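Local coordinates for protein post-proline cleaving enzyme (Rickettsia typhi, PDB 4HVT) that probably acts as a serine-type oligopeptidase of the prolyl oligopeptidase family, cutting peptides on the C-terminal side of proline, at residues 94-100 against 112-118; 151-155 against 648-652; 300-306 against 321-327; 514-518 against 537-542. All blocks are in the same frame, centred on the assembly; numbering follows the deposited sequence.

Interaction 1 (94-100 against 112-118)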
# COMPACT_ATOMS: atom_id res chain seq x y z
N GLN A 94 15.27 -13.07 0.67
CA GLN A 94 13.88 -13.38 1.03
C GLN A 94 13.59 -12.88 2.44
O GLN A 94 12.52 -12.38 2.70
CB GLN A 94 13.64 -14.88 0.88
CG GLN A 94 12.18 -15.17 0.67
CD GLN A 94 11.68 -14.58 -0.64
OE1 GLN A 94 12.17 -14.91 -1.71
NE2 GLN A 94 10.80 -13.58 -0.53
N GLY A 95 14.60 -12.98 3.32
CA GLY A 95 14.57 -12.29 4.61
C GLY A 95 14.51 -13.13 5.88
O GLY A 95 14.22 -14.34 5.85
N LEU A 96 14.74 -12.44 7.00
CA LEU A 96 14.79 -13.00 8.32
C LEU A 96 13.76 -12.31 9.18
O LEU A 96 13.78 -11.09 9.33
CB LEU A 96 16.16 -12.69 8.96
CG LEU A 96 17.38 -13.27 8.27
CD1 LEU A 96 18.65 -12.80 8.97
CD2 LEU A 96 17.33 -14.79 8.16
N TRP A 97 12.88 -13.09 9.79
CA TRP A 97 12.06 -12.59 10.89
C TRP A 97 12.81 -12.85 12.20
O TRP A 97 13.26 -13.96 12.48
CB TRP A 97 10.69 -13.25 10.87
CG TRP A 97 9.72 -12.78 11.93
CD1 TRP A 97 9.29 -11.52 12.17
CD2 TRP A 97 8.98 -13.63 12.83
NE1 TRP A 97 8.38 -11.50 13.22
CE2 TRP A 97 8.14 -12.79 13.60
CE3 TRP A 97 8.94 -15.03 13.05
CZ2 TRP A 97 7.30 -13.30 14.61
CZ3 TRP A 97 8.12 -15.53 14.03
CH2 TRP A 97 7.28 -14.66 14.79
N ARG A 98 13.02 -11.76 12.95
CA ARG A 98 13.97 -11.78 14.07
C ARG A 98 13.56 -10.82 15.20
O ARG A 98 12.62 -10.02 15.06
CB ARG A 98 15.39 -11.50 13.56
CG ARG A 98 15.54 -10.15 12.95
CD ARG A 98 16.95 -9.93 12.35
NE ARG A 98 17.04 -8.53 12.11
CZ ARG A 98 18.16 -7.88 11.80
NH1 ARG A 98 19.31 -8.53 11.65
NH2 ARG A 98 18.11 -6.57 11.61
N ARG A 99 14.16 -11.04 16.36
CA ARG A 99 13.84 -10.23 17.52
C ARG A 99 15.03 -9.95 18.43
O ARG A 99 16.03 -10.68 18.45
CB ARG A 99 12.71 -10.87 18.34
CG ARG A 99 13.12 -12.12 19.06
CD ARG A 99 11.99 -12.67 19.90
NE ARG A 99 12.48 -13.71 20.78
CZ ARG A 99 11.79 -14.15 21.83
NH1 ARG A 99 10.59 -13.66 22.06
NH2 ARG A 99 12.30 -15.06 22.62
N THR A 100 14.87 -8.89 19.21
CA THR A 100 15.87 -8.54 20.23
C THR A 100 15.21 -7.89 21.42
O THR A 100 14.17 -7.19 21.30
CB THR A 100 16.97 -7.63 19.64
OG1 THR A 100 18.16 -7.70 20.44
CG2 THR A 100 16.53 -6.21 19.58
N TRP A 112 20.56 -9.90 17.45
CA TRP A 112 19.23 -10.34 17.00
C TRP A 112 19.14 -11.87 17.13
O TRP A 112 20.13 -12.57 16.94
CB TRP A 112 18.95 -9.91 15.55
CG TRP A 112 18.80 -8.44 15.33
CD1 TRP A 112 19.79 -7.57 14.89
CD2 TRP A 112 17.64 -7.64 15.53
NE1 TRP A 112 19.29 -6.32 14.78
CE2 TRP A 112 17.98 -6.32 15.18
CE3 TRP A 112 16.33 -7.91 15.97
CZ2 TRP A 112 17.07 -5.27 15.23
CZ3 TRP A 112 15.43 -6.85 16.04
CH2 TRP A 112 15.83 -5.54 15.70
N GLU A 113 18.00 -12.36 17.56
CA GLU A 113 17.67 -13.78 17.59
C GLU A 113 16.87 -14.05 16.30
O GLU A 113 15.77 -13.48 16.13
CB GLU A 113 16.84 -14.08 18.83
CG GLU A 113 16.30 -15.48 18.82
CD GLU A 113 15.66 -15.90 20.12
OE1 GLU A 113 15.05 -15.04 20.83
OE2 GLU A 113 15.79 -17.12 20.41
N VAL A 114 17.37 -14.91 15.41
CA VAL A 114 16.63 -15.20 14.16
C VAL A 114 15.54 -16.20 14.51
O VAL A 114 15.78 -17.20 15.22
CB VAL A 114 17.54 -15.80 13.06
CG1 VAL A 114 16.71 -16.27 11.85
CG2 VAL A 114 18.58 -14.80 12.58
N LEU A 115 14.33 -15.92 14.05
CA LEU A 115 13.18 -16.79 14.34
C LEU A 115 12.82 -17.64 13.13
O LEU A 115 12.65 -18.84 13.27
CB LEU A 115 12.00 -15.94 14.76
CG LEU A 115 12.20 -15.05 15.97
CD1 LEU A 115 11.01 -14.14 16.22
CD2 LEU A 115 12.56 -15.90 17.20
N ILE A 116 12.69 -17.01 11.97
CA ILE A 116 12.45 -17.69 10.72
C ILE A 116 13.30 -17.09 9.63
O ILE A 116 13.26 -15.89 9.40
CB ILE A 116 10.97 -17.68 10.23
CG1 ILE A 116 10.05 -18.29 11.29
CG2 ILE A 116 10.91 -18.51 8.97
CD1 ILE A 116 8.57 -18.10 11.05
N ASP A 117 14.07 -17.97 8.97
CA ASP A 117 14.87 -17.62 7.79
C ASP A 117 14.11 -18.08 6.54
O ASP A 117 14.06 -19.29 6.21
CB ASP A 117 16.26 -18.29 7.89
CG ASP A 117 17.18 -17.96 6.72
OD1 ASP A 117 16.72 -17.65 5.62
OD2 ASP A 117 18.46 -18.02 6.90
N PHE A 118 13.59 -17.10 5.79
CA PHE A 118 12.75 -17.40 4.62
C PHE A 118 13.58 -17.83 3.43
O PHE A 118 13.08 -18.49 2.54
CB PHE A 118 11.80 -16.23 4.26
CG PHE A 118 10.68 -16.11 5.21
CD1 PHE A 118 10.85 -15.46 6.44
CD2 PHE A 118 9.48 -16.75 4.98
CE1 PHE A 118 9.82 -15.43 7.38
CE2 PHE A 118 8.45 -16.70 5.93
CZ PHE A 118 8.63 -16.06 7.13
O HOH W 1 14.20 -17.56 22.46

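Interaction 2 (151-155 against 648-652)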
# COMPACT_ATOMS: atom_id res chain seq x y z
N GLY A 151 6.28 -16.16 -4.07
CA GLY A 151 6.60 -14.88 -4.73
C GLY A 151 5.64 -13.78 -4.37
O GLY A 151 5.14 -13.72 -3.22
N GLY A 152 5.35 -12.93 -5.36
CA GLY A 152 4.51 -11.77 -5.17
C GLY A 152 3.06 -12.04 -5.53
O GLY A 152 2.30 -11.08 -5.84
N LYS A 153 2.63 -13.30 -5.46
CA LYS A 153 1.21 -13.56 -5.64
C LYS A 153 0.37 -12.86 -4.54
O LYS A 153 0.85 -12.66 -3.42
CB LYS A 153 0.90 -15.05 -5.61
CG LYS A 153 1.43 -15.79 -6.83
CD LYS A 153 0.72 -17.09 -7.11
CE LYS A 153 1.07 -18.12 -6.07
NZ LYS A 153 0.15 -19.25 -6.34
N ASP A 154 -0.86 -12.49 -4.89
CA ASP A 154 -1.85 -12.04 -3.91
C ASP A 154 -2.38 -13.28 -3.14
O ASP A 154 -2.75 -13.22 -1.97
CB ASP A 154 -3.04 -11.32 -4.57
CG ASP A 154 -2.72 -9.90 -5.07
OD1 ASP A 154 -1.59 -9.38 -4.91
OD2 ASP A 154 -3.65 -9.29 -5.67
N GLU A 155 -2.49 -14.39 -3.83
CA GLU A 155 -2.83 -15.67 -3.19
C GLU A 155 -1.83 -15.96 -2.13
O GLU A 155 -0.63 -15.85 -2.37
CB GLU A 155 -2.78 -16.79 -4.20
CG GLU A 155 -3.94 -16.77 -5.18
CD GLU A 155 -3.92 -17.94 -6.13
OE1 GLU A 155 -2.89 -18.17 -6.76
OE2 GLU A 155 -4.99 -18.63 -6.27
N LEU A 648 2.98 -12.87 -12.35
CA LEU A 648 2.23 -13.24 -11.17
C LEU A 648 1.52 -12.03 -10.56
O LEU A 648 1.18 -12.04 -9.37
CB LEU A 648 3.15 -13.94 -10.18
CG LEU A 648 3.58 -15.35 -10.63
CD1 LEU A 648 4.52 -15.95 -9.60
CD2 LEU A 648 2.39 -16.24 -10.88
N ASP A 649 1.38 -10.96 -11.34
CA ASP A 649 0.56 -9.83 -10.90
C ASP A 649 -0.89 -10.27 -11.02
O ASP A 649 -1.47 -10.25 -12.09
CB ASP A 649 0.87 -8.56 -11.73
CG ASP A 649 0.13 -7.31 -11.20
OD1 ASP A 649 -1.03 -7.38 -10.68
OD2 ASP A 649 0.74 -6.22 -11.35
N GLN A 650 -1.44 -10.68 -9.90
CA GLN A 650 -2.84 -11.04 -9.80
C GLN A 650 -3.78 -9.87 -9.49
O GLN A 650 -5.02 -10.08 -9.40
CB GLN A 650 -2.99 -12.11 -8.71
CG GLN A 650 -2.11 -13.32 -9.02
CD GLN A 650 -2.26 -14.42 -7.98
OE1 GLN A 650 -2.26 -14.14 -6.80
NE2 GLN A 650 -2.42 -15.69 -8.45
N ARG A 651 -3.25 -8.68 -9.26
CA ARG A 651 -4.07 -7.51 -8.94
C ARG A 651 -4.64 -6.99 -10.28
O ARG A 651 -5.83 -7.08 -10.51
CB ARG A 651 -3.23 -6.45 -8.23
CG ARG A 651 -4.00 -5.34 -7.53
CD ARG A 651 -4.70 -5.82 -6.24
NE ARG A 651 -3.68 -6.48 -5.46
CZ ARG A 651 -2.72 -5.85 -4.79
NH1 ARG A 651 -2.75 -4.51 -4.66
NH2 ARG A 651 -1.69 -6.54 -4.29
N VAL A 652 -3.79 -6.48 -11.17
CA VAL A 652 -4.25 -5.90 -12.40
C VAL A 652 -4.10 -6.83 -13.61
O VAL A 652 -4.83 -6.65 -14.58
CB VAL A 652 -3.56 -4.54 -12.72
CG1 VAL A 652 -3.84 -3.50 -11.66
CG2 VAL A 652 -2.07 -4.72 -12.83
O HOH W 2 0.03 -9.92 -7.19
O HOH W 3 -6.31 -9.01 -6.35

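Interaction 3 (300-306 against 321-327)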
# COMPACT_ATOMS: atom_id res chain seq x y z
N GLU A 300 -13.79 -0.95 25.47
CA GLU A 300 -15.00 -1.44 24.78
C GLU A 300 -15.55 -0.45 23.73
O GLU A 300 -16.64 -0.65 23.22
CB GLU A 300 -16.09 -1.75 25.84
CG GLU A 300 -15.70 -2.95 26.69
CD GLU A 300 -16.73 -3.38 27.69
OE1 GLU A 300 -17.88 -2.91 27.61
OE2 GLU A 300 -16.37 -4.20 28.61
N TYR A 301 -14.78 0.56 23.34
CA TYR A 301 -15.21 1.58 22.38
C TYR A 301 -14.54 1.36 21.01
O TYR A 301 -13.38 0.92 21.00
CB TYR A 301 -14.88 2.98 22.91
CG TYR A 301 -15.75 3.32 24.09
CD1 TYR A 301 -15.50 2.77 25.34
CD2 TYR A 301 -16.88 4.10 23.93
CE1 TYR A 301 -16.32 3.01 26.40
CE2 TYR A 301 -17.70 4.35 25.00
CZ TYR A 301 -17.43 3.78 26.22
OH TYR A 301 -18.27 3.97 27.29
N VAL A 302 -15.20 1.71 19.92
CA VAL A 302 -14.73 1.55 18.58
C VAL A 302 -14.78 2.88 17.86
O VAL A 302 -15.60 3.72 18.18
CB VAL A 302 -15.55 0.49 17.79
CG1 VAL A 302 -15.23 -0.92 18.29
CG2 VAL A 302 -17.00 0.76 17.94
N PHE A 303 -13.80 3.10 16.98
CA PHE A 303 -13.64 4.34 16.23
C PHE A 303 -13.97 4.13 14.79
O PHE A 303 -13.43 3.21 14.17
CB PHE A 303 -12.20 4.83 16.31
CG PHE A 303 -11.71 5.02 17.73
CD1 PHE A 303 -12.21 6.02 18.47
CD2 PHE A 303 -10.79 4.14 18.31
CE1 PHE A 303 -11.83 6.22 19.77
CE2 PHE A 303 -10.43 4.32 19.62
CZ PHE A 303 -10.98 5.33 20.37
N TRP A 304 -14.78 5.03 14.20
CA TRP A 304 -15.26 4.88 12.85
C TRP A 304 -15.04 6.19 12.10
O TRP A 304 -15.33 7.30 12.59
CB TRP A 304 -16.73 4.51 12.83
CG TRP A 304 -16.99 3.10 13.25
CD1 TRP A 304 -16.87 2.60 14.52
CD2 TRP A 304 -17.39 1.98 12.42
NE1 TRP A 304 -17.13 1.23 14.53
CE2 TRP A 304 -17.47 0.84 13.26
CE3 TRP A 304 -17.67 1.83 11.04
CZ2 TRP A 304 -17.85 -0.42 12.77
CZ3 TRP A 304 -18.04 0.59 10.57
CH2 TRP A 304 -18.16 -0.52 11.44
N LEU A 305 -14.49 6.05 10.90
CA LEU A 305 -14.29 7.15 9.97
C LEU A 305 -15.48 7.25 9.02
O LEU A 305 -15.93 6.23 8.52
CB LEU A 305 -13.03 6.91 9.13
CG LEU A 305 -12.67 7.91 8.02
CD1 LEU A 305 -12.39 9.26 8.66
CD2 LEU A 305 -11.51 7.39 7.20
N LEU A 306 -15.90 8.48 8.76
CA LEU A 306 -16.97 8.76 7.81
C LEU A 306 -16.41 9.13 6.44
O LEU A 306 -15.55 9.97 6.34
CB LEU A 306 -17.91 9.85 8.33
CG LEU A 306 -18.47 9.68 9.74
CD1 LEU A 306 -19.51 10.76 10.02
CD2 LEU A 306 -19.04 8.28 9.95
N SER A 321 -15.03 13.01 9.30
CA SER A 321 -15.03 12.98 10.75
C SER A 321 -14.75 11.60 11.31
O SER A 321 -14.98 10.58 10.65
CB SER A 321 -16.40 13.46 11.32
OG SER A 321 -16.72 14.79 10.87
N LEU A 322 -14.24 11.60 12.53
CA LEU A 322 -14.06 10.38 13.29
C LEU A 322 -15.03 10.39 14.45
O LEU A 322 -15.06 11.32 15.23
CB LEU A 322 -12.63 10.25 13.80
CG LEU A 322 -12.29 8.83 14.34
CD1 LEU A 322 -11.99 7.86 13.19
CD2 LEU A 322 -11.09 8.90 15.29
N VAL A 323 -15.80 9.31 14.59
CA VAL A 323 -16.66 9.16 15.76
C VAL A 323 -16.25 7.93 16.59
O VAL A 323 -15.49 7.05 16.10
CB VAL A 323 -18.14 8.97 15.34
CG1 VAL A 323 -18.65 10.12 14.46
CG2 VAL A 323 -18.30 7.63 14.60
N ALA A 324 -16.67 7.92 17.86
CA ALA A 324 -16.44 6.83 18.72
C ALA A 324 -17.75 6.47 19.35
O ALA A 324 -18.62 7.33 19.57
CB ALA A 324 -15.48 7.21 19.82
N LEU A 325 -17.88 5.18 19.63
CA LEU A 325 -19.07 4.66 20.33
C LEU A 325 -18.74 3.36 21.02
O LEU A 325 -17.85 2.59 20.66
CB LEU A 325 -20.28 4.45 19.41
CG LEU A 325 -20.24 3.48 18.23
CD1 LEU A 325 -21.62 3.15 17.68
CD2 LEU A 325 -19.31 3.94 17.07
N HIS A 326 -19.52 3.06 22.02
CA HIS A 326 -19.43 1.74 22.65
C HIS A 326 -19.82 0.64 21.67
O HIS A 326 -20.75 0.83 20.84
CB HIS A 326 -20.36 1.64 23.86
CG HIS A 326 -20.04 0.47 24.75
ND1 HIS A 326 -20.73 -0.72 24.73
CD2 HIS A 326 -19.13 0.37 25.75
CE1 HIS A 326 -20.21 -1.54 25.63
NE2 HIS A 326 -19.22 -0.91 26.25
N PHE A 327 -19.13 -0.51 21.70
CA PHE A 327 -19.38 -1.53 20.62
C PHE A 327 -20.83 -2.02 20.60
O PHE A 327 -21.33 -2.29 19.54
CB PHE A 327 -18.42 -2.73 20.69
CG PHE A 327 -18.78 -3.73 21.78
CD1 PHE A 327 -18.34 -3.58 23.09
CD2 PHE A 327 -19.54 -4.82 21.47
CE1 PHE A 327 -18.69 -4.46 24.09
CE2 PHE A 327 -19.90 -5.73 22.46
CZ PHE A 327 -19.49 -5.56 23.75

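Interaction 4 (514-518 against 537-542)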
# COMPACT_ATOMS: atom_id res chain seq x y z
N ALA A 514 3.29 15.26 -6.45
CA ALA A 514 2.06 16.04 -6.64
C ALA A 514 0.82 15.39 -5.99
O ALA A 514 0.46 14.27 -6.29
CB ALA A 514 1.81 16.30 -8.11
N ASN A 515 0.17 16.12 -5.10
CA ASN A 515 -0.97 15.63 -4.37
C ASN A 515 -2.27 15.90 -5.11
O ASN A 515 -3.19 16.65 -4.70
CB ASN A 515 -0.94 16.26 -2.96
CG ASN A 515 0.33 15.88 -2.23
OD1 ASN A 515 1.23 16.69 -2.09
ND2 ASN A 515 0.40 14.64 -1.75
N ILE A 516 -2.36 15.26 -6.24
CA ILE A 516 -3.48 15.49 -7.13
C ILE A 516 -4.81 14.91 -6.66
O ILE A 516 -4.88 14.00 -5.81
CB ILE A 516 -3.17 14.92 -8.55
CG1 ILE A 516 -3.18 13.37 -8.58
CG2 ILE A 516 -1.86 15.57 -9.07
CD1 ILE A 516 -2.70 12.76 -9.92
N ARG A 517 -5.89 15.48 -7.17
CA ARG A 517 -7.23 14.96 -6.80
C ARG A 517 -7.40 13.50 -7.24
O ARG A 517 -6.66 13.03 -8.08
CB ARG A 517 -8.33 15.88 -7.30
CG ARG A 517 -8.45 17.13 -6.43
CD ARG A 517 -9.39 18.16 -7.00
NE ARG A 517 -8.84 18.83 -8.19
CZ ARG A 517 -9.43 19.84 -8.83
NH1 ARG A 517 -10.60 20.31 -8.41
NH2 ARG A 517 -8.87 20.36 -9.91
N GLY A 518 -8.35 12.77 -6.62
CA GLY A 518 -8.41 11.30 -6.71
C GLY A 518 -7.78 10.73 -5.44
O GLY A 518 -8.12 9.64 -4.96
N THR A 537 -10.08 15.23 -14.04
CA THR A 537 -9.69 16.21 -13.07
C THR A 537 -8.30 15.85 -12.45
O THR A 537 -7.43 16.71 -12.34
CB THR A 537 -10.79 16.39 -12.01
OG1 THR A 537 -11.92 17.04 -12.60
CG2 THR A 537 -10.30 17.23 -10.78
N ALA A 538 -8.08 14.58 -12.14
CA ALA A 538 -6.78 14.14 -11.62
C ALA A 538 -5.69 14.45 -12.62
O ALA A 538 -4.63 14.97 -12.27
CB ALA A 538 -6.80 12.64 -11.30
N PHE A 539 -5.94 14.13 -13.88
CA PHE A 539 -4.96 14.27 -14.91
C PHE A 539 -4.62 15.77 -15.12
O PHE A 539 -3.47 16.12 -15.25
CB PHE A 539 -5.40 13.61 -16.20
CG PHE A 539 -5.95 12.18 -16.05
CD1 PHE A 539 -5.39 11.26 -15.16
CD2 PHE A 539 -6.99 11.73 -16.84
CE1 PHE A 539 -5.88 9.97 -15.01
CE2 PHE A 539 -7.46 10.43 -16.70
CZ PHE A 539 -6.90 9.55 -15.79
N ASN A 540 -5.65 16.62 -15.12
CA ASN A 540 -5.47 18.05 -15.24
C ASN A 540 -4.61 18.59 -14.10
O ASN A 540 -3.75 19.43 -14.32
CB ASN A 540 -6.81 18.77 -15.23
CG ASN A 540 -7.60 18.53 -16.50
OD1 ASN A 540 -7.08 18.06 -17.51
ND2 ASN A 540 -8.87 18.90 -16.46
N ASP A 541 -4.83 18.08 -12.88
CA ASP A 541 -4.02 18.50 -11.72
C ASP A 541 -2.56 18.20 -11.97
O ASP A 541 -1.67 18.97 -11.66
CB ASP A 541 -4.48 17.79 -10.47
CG ASP A 541 -5.82 18.31 -9.96
OD1 ASP A 541 -6.29 19.31 -10.54
OD2 ASP A 541 -6.41 17.71 -9.02
N PHE A 542 -2.32 17.04 -12.54
CA PHE A 542 -0.95 16.61 -12.80
C PHE A 542 -0.32 17.55 -13.86
O PHE A 542 0.79 17.97 -13.71
CB PHE A 542 -1.00 15.17 -13.31
CG PHE A 542 0.34 14.50 -13.34
CD1 PHE A 542 1.02 14.18 -12.17
CD2 PHE A 542 0.90 14.12 -14.53
CE1 PHE A 542 2.23 13.53 -12.19
CE2 PHE A 542 2.16 13.52 -14.56
CZ PHE A 542 2.80 13.21 -13.39

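Interaction 1 (94-100 against 112-118)
A classic beta bulge breaks the antiparallel pairing of strands 96-100 and 113-117. Two consecutive residues, Leu115 and Ile116, face the single residue Trp97. The carbonyl Trp97 O accepts from both Leu115 N (2.7 Å) and Ile116 N (3.1 Å), while Trp97 N donates to Ile116 O (2.9 Å). The register slips by one residue, so Arg98 pairs with Val114. Regular pairing resumes at Arg99 and Glu113, joined by Arg99 N to Glu113 O (2.9 Å) and Glu113 N to Arg99 O (2.7 Å). On the Trp97 face their side chains form a salt bridge, Arg99 NE to Glu113 OE1 at 2.9 Å, and Glu113 is also held by Lys166. On the face of Arg98 and Val114, the Arg98 guanidinium lies flat on the Trp112 indole, with planes at 5° and centres 3.5 Å apart. This is a cation-pi stack; Asn85 binds the same guanidinium. Thr100 CG2 makes a CH-pi contact on the opposite face of Trp112, 4.0 Å from the centroid of its six-membered ring. Beside the salt bridge, packing on Trp97 is apolar: Leu115 CD1 sits 3.8 Å from the centroid of its six-membered ring, Phe118 CE1 lies 4.2 Å from Trp97 CB, and Ile116 and Phe118 reach Ile146 of strand 143-150. The two strands are the third and the outermost strand of a four-stranded antiparallel sheet, a blade of the family's N-terminal beta-propeller.

Interaction 2 (151-155 against 648-652)
The amide end of Gln650 lies against Lys153 CB and the backbone N atoms of Asp154 and Glu155. Gln650 OE1 accepts from Glu155 N at 3.0 Å and, weakly, from Asp154 N at 2.9 Å. Gln650 NE2 donates to Glu155 OE1 at 3.0 Å, so both ends of the amide are used. Glu155 OE1 also meets Lys153 NZ at 3.3 Å in a salt bridge; Lys153 is shared with Glu184. The contact joins a turn of the N-terminal propeller, between strands 143-150 and 155-162, to a loop of the alpha/beta-hydrolase domain after strand 640-646. Asp649 in that loop probably serves as the acid of a Ser566-His682-Asp649 catalytic triad, and its OD2 is hydrogen-bonded to His682. Asp649 OD1 accepts from Val652 N, three residues on, at 2.9 Å, an Asx motif. Next to it, Arg651 crosses to the propeller. A two-pronged salt bridge pairs Arg651 NE with Asp154 OD2 (2.8 Å) and Arg651 NH2 with Asp154 OD1 (2.9 Å). Water 2 lies within hydrogen-bonding distance of Gly152 O (2.9 Å), Asp154 OD1 (2.8 Å) and Gln650 N (3.2 Å). Apolar contact is slight: Lys153 CG lies 4.2 Å from Leu648 CD1.

Interaction 3 (300-306 against 321-327)
Glu300 and His326 have the most surface covered, and they meet at one end of the strand pair. His326 NE2 donates to Glu300 OE1 at 2.8 Å, a His-carboxylate hydrogen bond. His326 ND1 is held by Thr328. The imidazole also turns its edge to the face of the Tyr301 ring, with centroids 5.2 Å apart and planes at 85°, a T-shaped pair. The main chain closes this end through Phe327 N to Glu300 O at 2.9 Å. Ser321 comes next in covered surface and closes the far end. Ser321 O accepts from Leu306 N at 3.0 Å, and its OG binds Lys318 O. Between these ends, strands 301-305 and 322-326 run antiparallel with no shift in register. They are the two middle strands of a four-stranded antiparallel sheet, a blade of the family's N-terminal beta-propeller. Val302 N binds Leu325 O (2.9 Å), and Trp304 N binds Val323 O (2.9 Å). The reverse bonds are Leu325 N to Val302 O at 3.1 Å and Val323 N to Trp304 O at 2.9 Å. On one face Leu325 CD2 touches Val302 CG2 at 4.0 Å and Trp304 CD1 at 3.8 Å. Phe303, Ala324, Leu305 and Leu322 occupy the other, where Phe303 and Leu322 pack on Ile355.

Interaction 4 (514-518 against 537-542)
Arg517 and Asp541 form a two-pronged salt bridge. Arg517 NE donates to Asp541 OD2 at 2.8 Å, and Arg517 NH2 donates to Asp541 OD1 at 2.9 Å. The backbone joins in, because Arg517 N also donates to Asp541 OD2 at 2.9 Å. One carboxylate on the helix thus holds both the side chain and the main chain of the loop residue. Each charge has a further partner: Arg517 forms a salt bridge with Asp458, and Asp541 is hydrogen-bonded to Ser456. The methyl Thr537 CG2 lies over one face of the guanidinium, 3.4 Å from Arg517 CZ. One helical turn separates Thr537 from Asp541, so both lie on the helix side that meets the loop. Arg517 O comes within 3.2 Å of Ala538 CB, a close packing contact. Ile516 supplies the apolar part. Its CB is 3.7 Å from Asp541 CB, its CD1 is 4.3 Å from Ala538 CB, and its CG2 is 4.3 Å from Phe542 CB. In the alpha/beta-hydrolase domain, this contact ties the loop leaving strand 510-514 to helix 536-551. Ile516 and Phe542 also reach Leu571 of helix 567-578, while Arg517 and Asp541 touch Ile462 of strand 461-469.

How the interactions relate
Interactions 1 and 3 lie in separate propeller blades, their centres 36 Å apart. Interaction 4 is within the hydrolase domain. Interaction 2 joins the two domains across 492 intervening residues, and both interactions 3 and 4 are nested inside that loop. It is also the contact at the probable active site, since it holds the presumed triad acid Asp649. The nearest atoms of interactions 1 and 2 are about 6 Å apart, without touching. The nearest atoms of interactions 2 and 4 are about 14 Å apart, although Phe542 of interaction 4 lies near the probable nucleophile elbow at Ser566. Interactions 3 and 4 belong to different domains, with nearest atoms about 13 Å apart.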